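Long-range contact in polysialic acid O-acetyltransferase (Escherichia coli, PDB 3JQY), which transfers acetyl groups from acetyl-CoA to the O7 or O9 hydroxyls of capsular polysialic acid, preferring long polymers: residues 181-195 and 198-211. Sequence-based numbering, arbitrary orientation.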
loop_
_atom_site.group_PDB
_atom_site.type_symbol
_atom_site.label_atom_id
_atom_site.label_comp_id
_atom_site.label_asym_id
_atom_site.label_seq_id
_atom_site.Cartn_x
_atom_site.Cartn_y
_atom_site.Cartn_z
ATOM N N GLY B 181 -3.725 10.141 17.609
ATOM C CA GLY B 181 -2.986 10.534 18.795
ATOM C C GLY B 181 -1.508 10.760 18.557
ATOM O O GLY B 181 -0.746 10.939 19.506
ATOM N N VAL B 182 -1.096 10.754 17.295
ATOM C CA VAL B 182 0.317 10.883 16.977
ATOM C C VAL B 182 0.729 12.334 16.724
ATOM O O VAL B 182 0.059 13.073 15.996
ATOM C CB VAL B 182 0.692 10.031 15.742
ATOM C CG1 VAL B 182 2.105 10.374 15.254
ATOM C CG2 VAL B 182 0.582 8.554 16.069
ATOM N N SER B 183 1.838 12.730 17.345
ATOM C CA SER B 183 2.504 13.992 17.046
ATOM C C SER B 183 3.824 13.684 16.350
ATOM O O SER B 183 4.528 12.747 16.736
ATOM C CB SER B 183 2.792 14.759 18.335
ATOM O OG SER B 183 1.589 15.221 18.923
ATOM N N VAL B 184 4.152 14.471 15.329
ATOM C CA VAL B 184 5.444 14.378 14.655
ATOM C C VAL B 184 6.185 15.699 14.810
ATOM O O VAL B 184 5.702 16.745 14.378
ATOM C CB VAL B 184 5.300 14.066 13.160
ATOM C CG1 VAL B 184 6.671 14.027 12.506
ATOM C CG2 VAL B 184 4.578 12.734 12.959
ATOM N N GLY B 185 7.352 15.644 15.443
ATOM C CA GLY B 185 8.112 16.843 15.751
ATOM C C GLY B 185 8.727 17.521 14.543
ATOM O O GLY B 185 8.900 16.911 13.493
ATOM N N SER B 186 9.076 18.791 14.715
ATOM C CA SER B 186 9.596 19.618 13.629
ATOM C C SER B 186 10.922 19.085 13.084
ATOM O O SER B 186 11.764 18.600 13.839
ATOM C CB SER B 186 9.749 21.064 14.136
ATOM O OG SER B 186 10.207 21.927 13.119
ATOM N N GLY B 187 11.094 19.155 11.766
ATOM C CA GLY B 187 12.329 18.723 11.133
ATOM C C GLY B 187 12.420 17.236 10.864
ATOM O O GLY B 187 13.400 16.753 10.290
ATOM N N SER B 188 11.407 16.498 11.289
ATOM C CA SER B 188 11.458 15.045 11.181
ATOM C C SER B 188 11.016 14.534 9.816
ATOM O O SER B 188 10.422 15.269 9.013
ATOM C CB SER B 188 10.630 14.407 12.296
ATOM O OG SER B 188 11.223 14.690 13.550
ATOM N N VAL B 189 11.308 13.261 9.579
ATOM C CA VAL B 189 11.055 12.602 8.301
ATOM C C VAL B 189 10.349 11.278 8.552
ATOM O O VAL B 189 10.812 10.471 9.361
ATOM C CB VAL B 189 12.370 12.306 7.580
ATOM C CG1 VAL B 189 12.118 11.507 6.309
ATOM C CG2 VAL B 189 13.127 13.592 7.280
ATOM N N ILE B 190 9.220 11.054 7.884
ATOM C CA ILE B 190 8.552 9.753 7.958
ATOM C C ILE B 190 8.801 9.009 6.651
ATOM O O ILE B 190 8.490 9.514 5.571
ATOM C CB ILE B 190 7.027 9.875 8.185
ATOM C CG1 ILE B 190 6.724 10.700 9.442
ATOM C CG2 ILE B 190 6.390 8.485 8.283
ATOM C CD1 ILE B 190 7.363 10.148 10.717
ATOM N N GLY B 191 9.359 7.809 6.748
ATOM C CA GLY B 191 9.762 7.073 5.562
ATOM C C GLY B 191 8.623 6.478 4.769
ATOM O O GLY B 191 7.562 6.154 5.318
ATOM N N TYR B 192 8.852 6.325 3.466
ATOM C CA TYR B 192 7.923 5.631 2.578
ATOM C C TYR B 192 7.339 4.399 3.246
ATOM O O TYR B 192 8.072 3.623 3.868
ATOM C CB TYR B 192 8.645 5.168 1.302
ATOM C CG TYR B 192 7.772 4.262 0.464
ATOM C CD1 TYR B 192 7.026 4.768 -0.593
ATOM C CD2 TYR B 192 7.655 2.911 0.763
ATOM C CE1 TYR B 192 6.198 3.948 -1.343
ATOM C CE2 TYR B 192 6.830 2.085 0.023
ATOM C CZ TYR B 192 6.103 2.609 -1.024
ATOM O OH TYR B 192 5.285 1.783 -1.759
ATOM N N GLY B 193 6.026 4.213 3.112
ATOM C CA GLY B 193 5.394 2.959 3.491
ATOM C C GLY B 193 5.100 2.815 4.974
ATOM O O GLY B 193 4.582 1.787 5.413
ATOM N N SER B 194 5.425 3.838 5.754
ATOM C CA SER B 194 5.263 3.731 7.203
ATOM C C SER B 194 3.801 3.687 7.639
ATOM O O SER B 194 2.930 4.247 6.982
ATOM C CB SER B 194 5.949 4.911 7.898
ATOM O OG SER B 194 7.347 4.884 7.666
ATOM N N ILE B 195 3.547 3.022 8.762
ATOM C CA ILE B 195 2.335 3.273 9.534
ATOM C C ILE B 195 2.788 3.715 10.917
ATOM O O ILE B 195 3.381 2.942 11.667
ATOM C CB ILE B 195 1.394 2.050 9.615
ATOM C CG1 ILE B 195 0.918 1.666 8.207
ATOM C CG2 ILE B 195 0.208 2.369 10.525
ATOM C CD1 ILE B 195 -0.173 0.594 8.159
ATOM N N LYS B 198 2.819 5.881 17.038
ATOM C CA LYS B 198 3.301 6.513 18.265
ATOM C C LYS B 198 4.055 7.803 17.954
ATOM O O LYS B 198 4.564 7.975 16.849
ATOM C CB LYS B 198 4.221 5.558 19.026
ATOM C CG LYS B 198 3.520 4.312 19.538
ATOM C CD LYS B 198 4.505 3.423 20.277
ATOM C CE LYS B 198 3.853 2.136 20.768
ATOM N NZ LYS B 198 2.773 2.424 21.758
ATOM N N ASP B 199 4.160 8.753 18.867
ATOM C CA ASP B 199 4.819 10.038 18.615
ATOM C C ASP B 199 6.212 9.866 18.020
ATOM O O ASP B 199 6.943 8.939 18.381
ATOM C CB ASP B 199 4.945 10.849 19.911
ATOM C CG ASP B 199 3.606 11.284 20.473
ATOM O OD1 ASP B 199 2.593 11.201 19.754
ATOM O OD2 ASP B 199 3.566 11.717 21.646
ATOM N N VAL B 200 6.569 10.765 17.104
ATOM C CA VAL B 200 7.925 10.851 16.579
ATOM C C VAL B 200 8.503 12.193 17.025
ATOM O O VAL B 200 7.959 13.239 16.697
ATOM C CB VAL B 200 7.929 10.788 15.037
ATOM C CG1 VAL B 200 9.354 10.936 14.492
ATOM C CG2 VAL B 200 7.303 9.496 14.556
ATOM N N PRO B 201 9.599 12.171 17.798
ATOM C CA PRO B 201 10.134 13.449 18.288
ATOM C C PRO B 201 10.755 14.292 17.171
ATOM O O PRO B 201 10.924 13.822 16.044
ATOM C CB PRO B 201 11.221 13.023 19.293
ATOM C CG PRO B 201 11.065 11.534 19.471
ATOM C CD PRO B 201 10.435 11.033 18.209
ATOM N N SER B 202 11.102 15.531 17.502
ATOM C CA SER B 202 11.708 16.454 16.549
ATOM C C SER B 202 13.053 15.960 16.023
ATOM O O SER B 202 13.806 15.308 16.739
ATOM C CB SER B 202 11.886 17.823 17.209
ATOM O OG SER B 202 12.499 18.731 16.314
ATOM N N MET B 203 13.340 16.264 14.761
ATOM C CA MET B 203 14.628 15.946 14.145
ATOM C C MET B 203 14.986 14.456 14.172
ATOM O O MET B 203 16.129 14.084 14.429
ATOM C CB MET B 203 15.738 16.808 14.755
ATOM C CG MET B 203 15.610 18.282 14.355
ATOM S SD MET B 203 16.783 19.398 15.168
ATOM C CE MET B 203 16.129 19.383 16.837
ATOM N N CYS B 204 13.997 13.611 13.886
ATOM C CA CYS B 204 14.207 12.165 13.793
ATOM C C CYS B 204 13.643 11.644 12.488
ATOM O O CYS B 204 12.701 12.214 11.954
ATOM C CB CYS B 204 13.476 11.440 14.916
ATOM S SG CYS B 204 14.150 11.688 16.560
ATOM N N ALA B 205 14.213 10.548 11.993
ATOM C CA ALA B 205 13.621 9.814 10.884
ATOM C C ALA B 205 13.004 8.532 11.438
ATOM O O ALA B 205 13.633 7.826 12.229
ATOM C CB ALA B 205 14.670 9.489 9.837
ATOM N N ALA B 206 11.764 8.250 11.038
ATOM C CA ALA B 206 11.065 7.045 11.468
ATOM C C ALA B 206 10.548 6.297 10.248
ATOM O O ALA B 206 10.197 6.916 9.241
ATOM C CB ALA B 206 9.907 7.409 12.377
ATOM N N ALA B 207 10.485 4.976 10.346
ATOM C CA ALA B 207 9.960 4.147 9.271
ATOM C C ALA B 207 9.534 2.781 9.795
ATOM O O ALA B 207 9.965 2.358 10.868
ATOM C CB ALA B 207 10.997 3.989 8.141
ATOM N N GLY B 208 8.689 2.094 9.028
ATOM C CA GLY B 208 8.239 0.761 9.389
ATOM C C GLY B 208 6.739 0.659 9.594
ATOM O O GLY B 208 6.020 1.662 9.573
ATOM N N ASN B 209 6.271 -0.569 9.787
ATOM C CA ASN B 209 4.881 -0.831 10.129
ATOM C C ASN B 209 4.841 -1.905 11.206
ATOM O O ASN B 209 4.913 -3.092 10.895
ATOM C CB ASN B 209 4.104 -1.323 8.904
ATOM C CG ASN B 209 2.664 -1.696 9.245
ATOM O OD1 ASN B 209 2.179 -1.369 10.325
ATOM N ND2 ASN B 209 1.972 -2.353 8.314
ATOM N N PRO B 210 4.750 -1.492 12.480
ATOM C CA PRO B 210 4.636 -0.090 12.911
ATOM C C PRO B 210 5.967 0.653 12.837
ATOM O O PRO B 210 7.037 0.047 12.934
ATOM C CB PRO B 210 4.200 -0.216 14.367
ATOM C CG PRO B 210 4.798 -1.500 14.821
ATOM C CD PRO B 210 4.830 -2.421 13.620
ATOM N N ALA B 211 5.900 1.972 12.680
ATOM C CA ALA B 211 7.104 2.765 12.511
ATOM C C ALA B 211 7.926 2.816 13.798
ATOM O O ALA B 211 7.379 2.789 14.911
ATOM C CB ALA B 211 6.746 4.176 12.034
HETATM O O HOH W 1 8.032 1.910 6.102
#
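Val189 and Ile190 pair in parallel with Ala205 and Ala206, stacking successive coils of the left-handed beta-helix of hexapeptide-repeat acyltransferases; Lys198, on the following coil, probably contacts acetyl-CoA. The turn beside them illustrates how one serine can tie two coils together. With OG anti to its carbonyl carbon (chi1 -66°), Ser188 gives its proton to Pro201 O at 2.7 Å, along a lone pair lying in the carbonyl plane, and the same OG accepts Cys204 N at 3.0 Å in a nearly straight bond (176°). Without this hydroxyl, as with an alanine here, Cys204 N would probably lose its acceptor and Pro201 O its donor. Ser202 uses a different first torsion, its OG anti to the backbone N, to reach Ser186 O at 2.6 Å, an oxygen that Met203 N also grips. Inside the coil, Ile190 CD1 touches both Val200 CG2 (3.9 Å) and Ala206 CB. At the subunit interface the side chains of Ile195 and Asn209 run alongside one another, with Ile195 CD1 resting on the flat amide, whose ND2 bonds weakly to Gly193 O of a neighbouring subunit. Farther along, toward Lys198, Ser183 N approaches Asp199 OD1 at 3.0 Å, well out of the carboxylate plane, by 46°.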